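Local coordinates for tail spike protein gp49 (Pseudomonas phage LKA1, PDB 4RU4) that probably cleaves the O-specific polysaccharide of Pseudomonas as a lyase, helping the phage to degrade the host cell envelope during entry, at residues F20-R34 against Y45-A59. Sequence-based numbering, arbitrary orientation.
With EDO (1,2-ethanediol), chain V; EDO (1,2-ethanediol), chain C.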
ATOM      1  N   PHE B  20     -36.950 -25.185  13.780  1.00 11.37           N
ATOM      2  CA  PHE B  20     -37.650 -24.554  14.880  1.00 12.67           C
ATOM      3  C   PHE B  20     -38.958 -23.933  14.413  1.00 16.20           C
ATOM      4  O   PHE B  20     -39.547 -23.096  15.116  1.00 14.73           O
ATOM      5  CB  PHE B  20     -36.749 -23.546  15.601  1.00 12.01           C
ATOM      6  CG  PHE B  20     -35.602 -24.189  16.332  1.00 14.71           C
ATOM      7  CD1 PHE B  20     -34.430 -24.491  15.668  1.00 12.55           C
ATOM      8  CD2 PHE B  20     -35.718 -24.540  17.678  1.00 18.42           C
ATOM      9  CE1 PHE B  20     -33.366 -25.113  16.325  1.00 15.26           C
ATOM     10  CE2 PHE B  20     -34.647 -25.175  18.350  1.00 18.54           C
ATOM     11  CZ  PHE B  20     -33.478 -25.450  17.667  1.00 18.12           C
ATOM     12  N   GLY B  21     -39.416 -24.336  13.225  1.00 13.12           N
ATOM     13  CA  GLY B  21     -40.738 -23.945  12.764  1.00 12.64           C
ATOM     14  C   GLY B  21     -40.859 -22.727  11.856  1.00 14.46           C
ATOM     15  O   GLY B  21     -41.964 -22.323  11.538  1.00 13.48           O
ATOM     16  N   ALA B  22     -39.736 -22.157  11.414  1.00 15.08           N
ATOM     17  CA  ALA B  22     -39.759 -20.996  10.527  1.00 12.90           C
ATOM     18  C   ALA B  22     -40.537 -21.253   9.230  1.00 18.33           C
ATOM     19  O   ALA B  22     -40.624 -22.402   8.748  1.00 16.66           O
ATOM     20  CB  ALA B  22     -38.315 -20.578  10.176  1.00 10.14           C
ATOM     21  N   VAL B  23     -41.060 -20.175   8.645  1.00 17.07           N
ATOM     22  CA  VAL B  23     -41.670 -20.254   7.318  1.00 16.25           C
ATOM     23  C   VAL B  23     -40.729 -19.646   6.260  1.00 16.51           C
ATOM     24  O   VAL B  23     -40.359 -20.311   5.297  1.00 15.41           O
ATOM     25  CB  VAL B  23     -43.026 -19.531   7.277  1.00 14.83           C
ATOM     26  CG1 VAL B  23     -43.701 -19.721   5.901  1.00 14.94           C
ATOM     27  CG2 VAL B  23     -43.922 -20.039   8.392  1.00 14.12           C
ATOM     28  N   GLY B  24     -40.350 -18.379   6.441  1.00 12.79           N
ATOM     29  CA  GLY B  24     -39.398 -17.744   5.544  1.00 13.04           C
ATOM     30  C   GLY B  24     -39.863 -17.591   4.102  1.00 16.44           C
ATOM     31  O   GLY B  24     -39.046 -17.611   3.170  1.00 16.65           O
ATOM     32  N   ASP B  25     -41.168 -17.431   3.907  1.00 16.92           N
ATOM     33  CA  ASP B  25     -41.697 -17.246   2.551  1.00 20.18           C
ATOM     34  C   ASP B  25     -41.915 -15.774   2.166  1.00 19.26           C
ATOM     35  O   ASP B  25     -42.492 -15.484   1.123  1.00 20.99           O
ATOM     36  CB  ASP B  25     -42.994 -18.045   2.351  1.00 21.34           C
ATOM     37  CG  ASP B  25     -44.147 -17.541   3.205  1.00 20.45           C
ATOM     38  OD1 ASP B  25     -44.032 -16.485   3.892  1.00 16.46           O
ATOM     39  OD2 ASP B  25     -45.200 -18.214   3.169  1.00 22.27           O
ATOM     40  N   GLY B  26     -41.477 -14.856   3.020  1.00 16.65           N
ATOM     41  CA  GLY B  26     -41.624 -13.434   2.749  1.00 12.89           C
ATOM     42  C   GLY B  26     -42.913 -12.792   3.240  1.00 16.15           C
ATOM     43  O   GLY B  26     -43.066 -11.585   3.175  1.00 18.51           O
ATOM     44  N   ALA B  27     -43.857 -13.590   3.719  1.00 18.37           N
ATOM     45  CA  ALA B  27     -45.109 -13.031   4.227  1.00 18.71           C
ATOM     46  C   ALA B  27     -45.121 -13.152   5.744  1.00 15.20           C
ATOM     47  O   ALA B  27     -44.372 -13.963   6.311  1.00 13.29           O
ATOM     48  CB  ALA B  27     -46.313 -13.760   3.637  1.00 16.10           C
ATOM     49  N   SER B  28     -45.965 -12.348   6.387  1.00 18.94           N
ATOM     50  CA  SER B  28     -46.159 -12.426   7.833  1.00 21.56           C
ATOM     51  C   SER B  28     -46.889 -13.703   8.266  1.00 19.86           C
ATOM     52  O   SER B  28     -47.816 -14.163   7.611  1.00 16.91           O
ATOM     53  CB  SER B  28     -46.931 -11.210   8.349  1.00 22.78           C
ATOM     54  OG  SER B  28     -46.097 -10.075   8.335  1.00 31.58           O
ATOM     55  N   HIS B  29     -46.453 -14.262   9.387  1.00 15.85           N
ATOM     56  CA  HIS B  29     -47.122 -15.410   9.980  1.00 14.26           C
ATOM     57  C   HIS B  29     -47.019 -15.234  11.483  1.00 15.94           C
ATOM     58  O   HIS B  29     -46.056 -15.686  12.102  1.00 14.57           O
ATOM     59  CB  HIS B  29     -46.453 -16.720   9.548  1.00 14.29           C
ATOM     60  CG  HIS B  29     -46.391 -16.895   8.063  1.00 16.49           C
ATOM     61  ND1 HIS B  29     -47.505 -17.191   7.310  1.00 17.55           N
ATOM     62  CD2 HIS B  29     -45.369 -16.761   7.184  1.00 17.66           C
ATOM     63  CE1 HIS B  29     -47.166 -17.265   6.033  1.00 18.70           C
ATOM     64  NE2 HIS B  29     -45.873 -17.017   5.930  1.00 17.62           N
ATOM     65  N   PRO B  30     -47.986 -14.525  12.075  1.00 18.49           N
ATOM     66  CA  PRO B  30     -47.960 -14.398  13.535  1.00 15.78           C
ATOM     67  C   PRO B  30     -48.176 -15.775  14.188  1.00 14.68           C
ATOM     68  O   PRO B  30     -48.743 -16.690  13.576  1.00 15.56           O
ATOM     69  CB  PRO B  30     -49.131 -13.446  13.825  1.00 19.19           C
ATOM     70  CG  PRO B  30     -50.058 -13.613  12.633  1.00 22.43           C
ATOM     71  CD  PRO B  30     -49.142 -13.847  11.459  1.00 19.27           C
ATOM     72  N   LEU B  31     -47.704 -15.922  15.418  1.00 11.48           N
ATOM     73  CA  LEU B  31     -47.861 -17.150  16.183  1.00 14.29           C
ATOM     74  C   LEU B  31     -49.335 -17.560  16.283  1.00 17.58           C
ATOM     75  O   LEU B  31     -49.640 -18.741  16.357  1.00 15.37           O
ATOM     76  CB  LEU B  31     -47.273 -16.985  17.590  1.00 11.35           C
ATOM     77  CG  LEU B  31     -45.751 -16.979  17.684  1.00 11.21           C
ATOM     78  CD1 LEU B  31     -45.332 -16.479  19.063  1.00 13.40           C
ATOM     79  CD2 LEU B  31     -45.169 -18.365  17.417  1.00 11.97           C
ATOM     80  N   SER B  32     -50.231 -16.578  16.252  1.00 16.01           N
ATOM     81  CA  SER B  32     -51.670 -16.853  16.302  1.00 18.12           C
ATOM     82  C   SER B  32     -52.153 -17.760  15.152  1.00 17.54           C
ATOM     83  O   SER B  32     -53.147 -18.452  15.287  1.00 16.23           O
ATOM     84  CB  SER B  32     -52.462 -15.548  16.350  1.00 19.83           C
ATOM     85  OG  SER B  32     -52.111 -14.716  15.263  1.00 22.54           O
ATOM     86  N   GLU B  33     -51.433 -17.785  14.038  1.00 15.83           N
ATOM     87  CA  GLU B  33     -51.743 -18.749  12.980  1.00 18.34           C
ATOM     88  C   GLU B  33     -51.611 -20.198  13.437  1.00 18.50           C
ATOM     89  O   GLU B  33     -52.238 -21.086  12.873  1.00 19.89           O
ATOM     90  CB  GLU B  33     -50.869 -18.527  11.741  1.00 18.26           C
ATOM     91  CG  GLU B  33     -51.258 -17.298  10.944  1.00 26.48           C
ATOM     92  CD  GLU B  33     -50.432 -17.120   9.663  1.00 30.22           C
ATOM     93  OE1 GLU B  33     -49.570 -17.983   9.367  1.00 28.15           O
ATOM     94  OE2 GLU B  33     -50.663 -16.104   8.959  1.00 34.08           O
ATOM     95  N   ARG B  34     -50.801 -20.441  14.461  1.00 17.47           N
ATOM     96  CA  ARG B  34     -50.525 -21.810  14.879  1.00 18.50           C
ATOM     97  C   ARG B  34     -50.990 -22.146  16.272  1.00 18.33           C
ATOM     98  O   ARG B  34     -51.259 -23.308  16.561  1.00 19.59           O
ATOM     99  CB  ARG B  34     -49.021 -22.086  14.831  1.00 19.40           C
ATOM    100  CG  ARG B  34     -48.613 -22.852  13.647  1.00 22.69           C
ATOM    101  CD  ARG B  34     -47.118 -23.007  13.582  1.00 19.87           C
ATOM    102  NE  ARG B  34     -46.742 -22.913  12.188  1.00 21.01           N
ATOM    103  CZ  ARG B  34     -45.499 -22.943  11.731  1.00 20.77           C
ATOM    104  NH1 ARG B  34     -44.475 -23.083  12.564  1.00 16.87           N
ATOM    105  NH2 ARG B  34     -45.296 -22.845  10.428  1.00 23.98           N
ATOM    106  N   TYR B  45     -42.034 -21.900  22.131  1.00 13.35           N
ATOM    107  CA  TYR B  45     -41.095 -20.763  22.143  1.00 10.94           C
ATOM    108  C   TYR B  45     -41.167 -20.010  23.483  1.00 15.08           C
ATOM    109  O   TYR B  45     -41.941 -19.069  23.626  1.00 12.74           O
ATOM    110  CB  TYR B  45     -41.424 -19.777  21.022  1.00 11.90           C
ATOM    111  CG  TYR B  45     -41.540 -20.390  19.644  1.00 12.17           C
ATOM    112  CD1 TYR B  45     -40.411 -20.840  18.969  1.00  9.13           C
ATOM    113  CD2 TYR B  45     -42.764 -20.486  19.000  1.00 11.40           C
ATOM    114  CE1 TYR B  45     -40.502 -21.395  17.707  1.00  9.16           C
ATOM    115  CE2 TYR B  45     -42.856 -21.052  17.707  1.00 12.42           C
ATOM    116  CZ  TYR B  45     -41.724 -21.494  17.076  1.00 11.71           C
ATOM    117  OH  TYR B  45     -41.784 -22.046  15.796  1.00 10.13           O
ATOM    118  N   PRO B  46     -40.368 -20.429  24.470  1.00 13.37           N
ATOM    119  CA  PRO B  46     -40.527 -19.871  25.817  1.00 13.24           C
ATOM    120  C   PRO B  46     -40.362 -18.366  25.848  1.00 15.42           C
ATOM    121  O   PRO B  46     -40.995 -17.713  26.660  1.00 11.72           O
ATOM    122  CB  PRO B  46     -39.418 -20.550  26.613  1.00 16.37           C
ATOM    123  CG  PRO B  46     -39.134 -21.822  25.840  1.00 16.34           C
ATOM    124  CD  PRO B  46     -39.329 -21.476  24.409  1.00 15.55           C
ATOM    125  N   HIS B  47     -39.580 -17.795  24.946  1.00 11.83           N
ATOM    126  CA  HIS B  47     -39.374 -16.353  25.037  1.00 17.04           C
ATOM    127  C   HIS B  47     -40.201 -15.518  24.043  1.00 13.98           C
ATOM    128  O   HIS B  47     -39.959 -14.327  23.858  1.00 10.97           O
ATOM    129  CB  HIS B  47     -37.871 -16.029  25.021  1.00 22.24           C
ATOM    130  CG  HIS B  47     -37.116 -16.687  26.138  1.00 27.96           C
ATOM    131  ND1 HIS B  47     -37.536 -16.633  27.452  1.00 32.76           N
ATOM    132  CD2 HIS B  47     -35.995 -17.445  26.133  1.00 32.06           C
ATOM    133  CE1 HIS B  47     -36.695 -17.313  28.211  1.00 33.78           C
ATOM    134  NE2 HIS B  47     -35.754 -17.820  27.435  1.00 34.98           N
ATOM    135  N   ALA B  48     -41.207 -16.139  23.439  1.00 13.35           N
ATOM    136  CA  ALA B  48     -42.223 -15.391  22.710  1.00 12.06           C
ATOM    137  C   ALA B  48     -42.937 -14.444  23.681  1.00 12.50           C
ATOM    138  O   ALA B  48     -43.233 -14.818  24.820  1.00 12.92           O
ATOM    139  CB  ALA B  48     -43.238 -16.354  22.094  1.00 13.66           C
ATOM    140  N   VAL B  49     -43.240 -13.234  23.225  1.00 12.46           N
ATOM    141  CA  VAL B  49     -43.881 -12.236  24.079  1.00 12.73           C
ATOM    142  C   VAL B  49     -45.406 -12.185  23.874  1.00 12.73           C
ATOM    143  O   VAL B  49     -46.180 -12.017  24.839  1.00 12.54           O
ATOM    144  CB  VAL B  49     -43.224 -10.858  23.866  1.00 16.27           C
ATOM    145  CG1 VAL B  49     -43.898  -9.747  24.717  1.00 18.89           C
ATOM    146  CG2 VAL B  49     -41.724 -10.947  24.168  1.00 14.18           C
ATOM    147  N   ALA B  50     -45.842 -12.380  22.631  1.00 12.31           N
ATOM    148  CA  ALA B  50     -47.253 -12.260  22.283  1.00 11.58           C
ATOM    149  C   ALA B  50     -47.598 -13.084  21.049  1.00 10.90           C
ATOM    150  O   ALA B  50     -46.752 -13.301  20.165  1.00  9.86           O
ATOM    151  CB  ALA B  50     -47.610 -10.776  22.038  1.00 11.80           C
ATOM    152  N   LEU B  51     -48.851 -13.530  20.973  1.00 10.16           N
ATOM    153  CA  LEU B  51     -49.308 -14.286  19.808  1.00 11.11           C
ATOM    154  C   LEU B  51     -49.139 -13.519  18.496  1.00 12.69           C
ATOM    155  O   LEU B  51     -49.149 -14.108  17.427  1.00 13.60           O
ATOM    156  CB  LEU B  51     -50.759 -14.715  19.988  1.00 11.87           C
ATOM    157  CG  LEU B  51     -50.962 -15.847  21.003  1.00 13.39           C
ATOM    158  CD1 LEU B  51     -52.476 -16.171  21.206  1.00  9.84           C
ATOM    159  CD2 LEU B  51     -50.191 -17.062  20.542  1.00 11.32           C
ATOM    160  N   SER B  52     -48.954 -12.207  18.578  1.00  9.27           N
ATOM    161  CA  SER B  52     -48.767 -11.428  17.356  1.00 10.10           C
ATOM    162  C   SER B  52     -47.299 -11.414  16.884  1.00 12.11           C
ATOM    163  O   SER B  52     -47.009 -10.891  15.804  1.00 14.17           O
ATOM    164  CB  SER B  52     -49.274 -10.007  17.579  1.00  9.74           C
ATOM    165  OG  SER B  52     -48.673  -9.478  18.742  1.00 13.90           O
ATOM    166  N   ASP B  53     -46.383 -11.968  17.685  1.00 10.00           N
ATOM    167  CA  ASP B  53     -44.973 -12.120  17.255  1.00  8.64           C
ATOM    168  C   ASP B  53     -44.888 -12.994  16.000  1.00  8.69           C
ATOM    169  O   ASP B  53     -45.665 -13.933  15.833  1.00 10.87           O
ATOM    170  CB  ASP B  53     -44.118 -12.806  18.331  1.00  9.77           C
ATOM    171  CG  ASP B  53     -43.835 -11.910  19.526  1.00 15.04           C
ATOM    172  OD1 ASP B  53     -43.992 -10.675  19.406  1.00 17.85           O
ATOM    173  OD2 ASP B  53     -43.462 -12.459  20.582  1.00 14.02           O
ATOM    174  N   GLU B  54     -43.901 -12.729  15.155  1.00  8.62           N
ATOM    175  CA  GLU B  54     -43.696 -13.519  13.947  1.00  8.66           C
ATOM    176  C   GLU B  54     -43.145 -14.906  14.257  1.00 12.60           C
ATOM    177  O   GLU B  54     -42.220 -15.058  15.061  1.00  9.92           O
ATOM    178  CB  GLU B  54     -42.717 -12.788  13.003  1.00  9.68           C
ATOM    179  CG  GLU B  54     -43.274 -11.481  12.414  1.00 10.81           C
ATOM    180  CD  GLU B  54     -44.307 -11.709  11.314  1.00 13.46           C
ATOM    181  OE1 GLU B  54     -44.428 -12.850  10.820  1.00 13.90           O
ATOM    182  OE2 GLU B  54     -45.001 -10.737  10.938  1.00 15.83           O
ATOM    183  N   ILE B  55     -43.705 -15.918  13.611  1.00 10.64           N
ATOM    184  CA  ILE B  55     -43.144 -17.255  13.686  1.00 11.05           C
ATOM    185  C   ILE B  55     -41.654 -17.277  13.251  1.00  8.86           C
ATOM    186  O   ILE B  55     -40.840 -17.943  13.888  1.00  8.88           O
ATOM    187  CB  ILE B  55     -44.008 -18.246  12.854  1.00 11.93           C
ATOM    188  CG1 ILE B  55     -45.338 -18.513  13.588  1.00 12.09           C
ATOM    189  CG2 ILE B  55     -43.236 -19.551  12.563  1.00 12.40           C
ATOM    190  CD1 ILE B  55     -46.474 -19.094  12.703  1.00  9.16           C
ATOM    191  N   ASP B  56     -41.294 -16.522  12.207  1.00  8.78           N
ATOM    192  CA  ASP B  56     -39.900 -16.512  11.745  1.00  8.72           C
ATOM    193  C   ASP B  56     -38.979 -15.996  12.835  1.00  9.00           C
ATOM    194  O   ASP B  56     -37.876 -16.513  13.024  1.00  8.76           O
ATOM    195  CB  ASP B  56     -39.715 -15.644  10.493  1.00 13.05           C
ATOM    196  CG  ASP B  56     -40.351 -16.255   9.241  1.00 12.44           C
ATOM    197  OD1 ASP B  56     -40.463 -17.498   9.157  1.00  8.80           O
ATOM    198  OD2 ASP B  56     -40.743 -15.473   8.346  1.00 13.36           O
ATOM    199  N   TRP B  57     -39.428 -14.967  13.552  1.00  8.63           N
ATOM    200  CA  TRP B  57     -38.608 -14.442  14.636  1.00  8.55           C
ATOM    201  C   TRP B  57     -38.478 -15.471  15.763  1.00  8.73           C
ATOM    202  O   TRP B  57     -37.364 -15.759  16.251  1.00  8.76           O
ATOM    203  CB  TRP B  57     -39.161 -13.117  15.193  1.00  8.48           C
ATOM    204  CG  TRP B  57     -38.451 -12.804  16.508  1.00  8.45           C
ATOM    205  CD1 TRP B  57     -37.236 -12.186  16.660  1.00  8.36           C
ATOM    206  CD2 TRP B  57     -38.892 -13.156  17.827  1.00 10.13           C
ATOM    207  NE1 TRP B  57     -36.903 -12.110  17.991  1.00  9.16           N
ATOM    208  CE2 TRP B  57     -37.899 -12.707  18.730  1.00 11.07           C
ATOM    209  CE3 TRP B  57     -40.025 -13.801  18.329  1.00 12.21           C
ATOM    210  CZ2 TRP B  57     -38.009 -12.888  20.088  1.00  8.48           C
ATOM    211  CZ3 TRP B  57     -40.144 -13.977  19.700  1.00 11.41           C
ATOM    212  CH2 TRP B  57     -39.143 -13.517  20.561  1.00 12.18           C
ATOM    213  N   ALA B  58     -39.613 -16.012  16.189  1.00 10.24           N
ATOM    214  CA  ALA B  58     -39.616 -17.020  17.247  1.00 11.04           C
ATOM    215  C   ALA B  58     -38.689 -18.198  16.882  1.00  9.35           C
ATOM    216  O   ALA B  58     -37.887 -18.652  17.704  1.00  9.80           O
ATOM    217  CB  ALA B  58     -41.067 -17.505  17.544  1.00  8.89           C
ATOM    218  N   ALA B  59     -38.774 -18.662  15.639  1.00 10.79           N
ATOM    219  CA  ALA B  59     -37.930 -19.769  15.183  1.00 12.94           C
ATOM    220  C   ALA B  59     -36.432 -19.420  15.157  1.00 13.03           C
ATOM    221  O   ALA B  59     -35.585 -20.213  15.595  1.00  9.61           O
ATOM    222  CB  ALA B  59     -38.398 -20.281  13.793  1.00  8.97           C
TER
HETATM  223  C1  EDO V 804     -37.680 -18.015  20.681  1.00 29.16           C
HETATM  224  O1  EDO V 804     -38.790 -17.195  20.373  1.00 32.89           O
HETATM  225  C2  EDO V 804     -37.365 -17.761  22.141  1.00 26.78           C
HETATM  226  O2  EDO V 804     -38.051 -18.735  22.917  1.00 20.33           O
HETATM  227  C1  EDO C 805     -49.133 -21.192   9.757  1.00 48.84           C
HETATM  228  O1  EDO C 805     -48.920 -22.505  10.294  1.00 49.42           O
HETATM  229  C2  EDO C 805     -47.891 -20.695   9.026  1.00 48.01           C
HETATM  230  O2  EDO C 805     -47.783 -21.318   7.740  1.00 46.67           O
HETATM  231  O   HOH W   1     -42.141 -15.875   6.145  1.00 11.56           O
HETATM  232  O   HOH W   2     -44.044 -23.767  15.451  1.00 24.35           O
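The loop 20-34 lies along one side of the first turn of helix 55-65 and the turns leading into it, a mixed polar and apolar contact just ahead of the first parallel strands (70-72 and 75-79), at the N-terminal end of the beta-helix. Its backbone register is set by a single bridge between Pro-30 and Glu-54: Ile-55 N donates to His-29 O at 2.8 Å, nearly straight (173°), and Leu-31 N meets Asp-53 O at 2.9 Å. Glu-54, the N-cap residue, bends back at chi2 (-75°), and this turns its carboxylate onto the loop; OE1 takes His-29 N through its syn lone pair, while OE2 accepts from Ser-28 OG at 2.9 Å. Two residues on, in the first turn of the helix, Asp-56 OD1 is gripped twice, by Val-23 N at 2.8 Å almost on the C-O axis and by Gly-24 N on the syn side, tilted out of the carboxylate plane; its OD2 bonds to Gln-78 N of strand 75-79. Ile-55 and Leu-31 carry the apolar part, Leu-31 CD2 meeting Ile-55 CG1 at 3.8 Å and Tyr-45 CE2 at 3.6 Å. Ile-55 CD1 lies over one face of the Arg-34 guanidinium, offset toward its rim. Ala-58 CB sits over the centre of the Tyr-45 ring. At the ring's edge, Tyr-45 OH donates to Phe-20 O at 2.6 Å, and a water joins that hydroxyl to Arg-34 NH1. Position and the pectin lyase-like family are consistent with helix 55-65 capping the N-terminal end of a right-handed beta-helix.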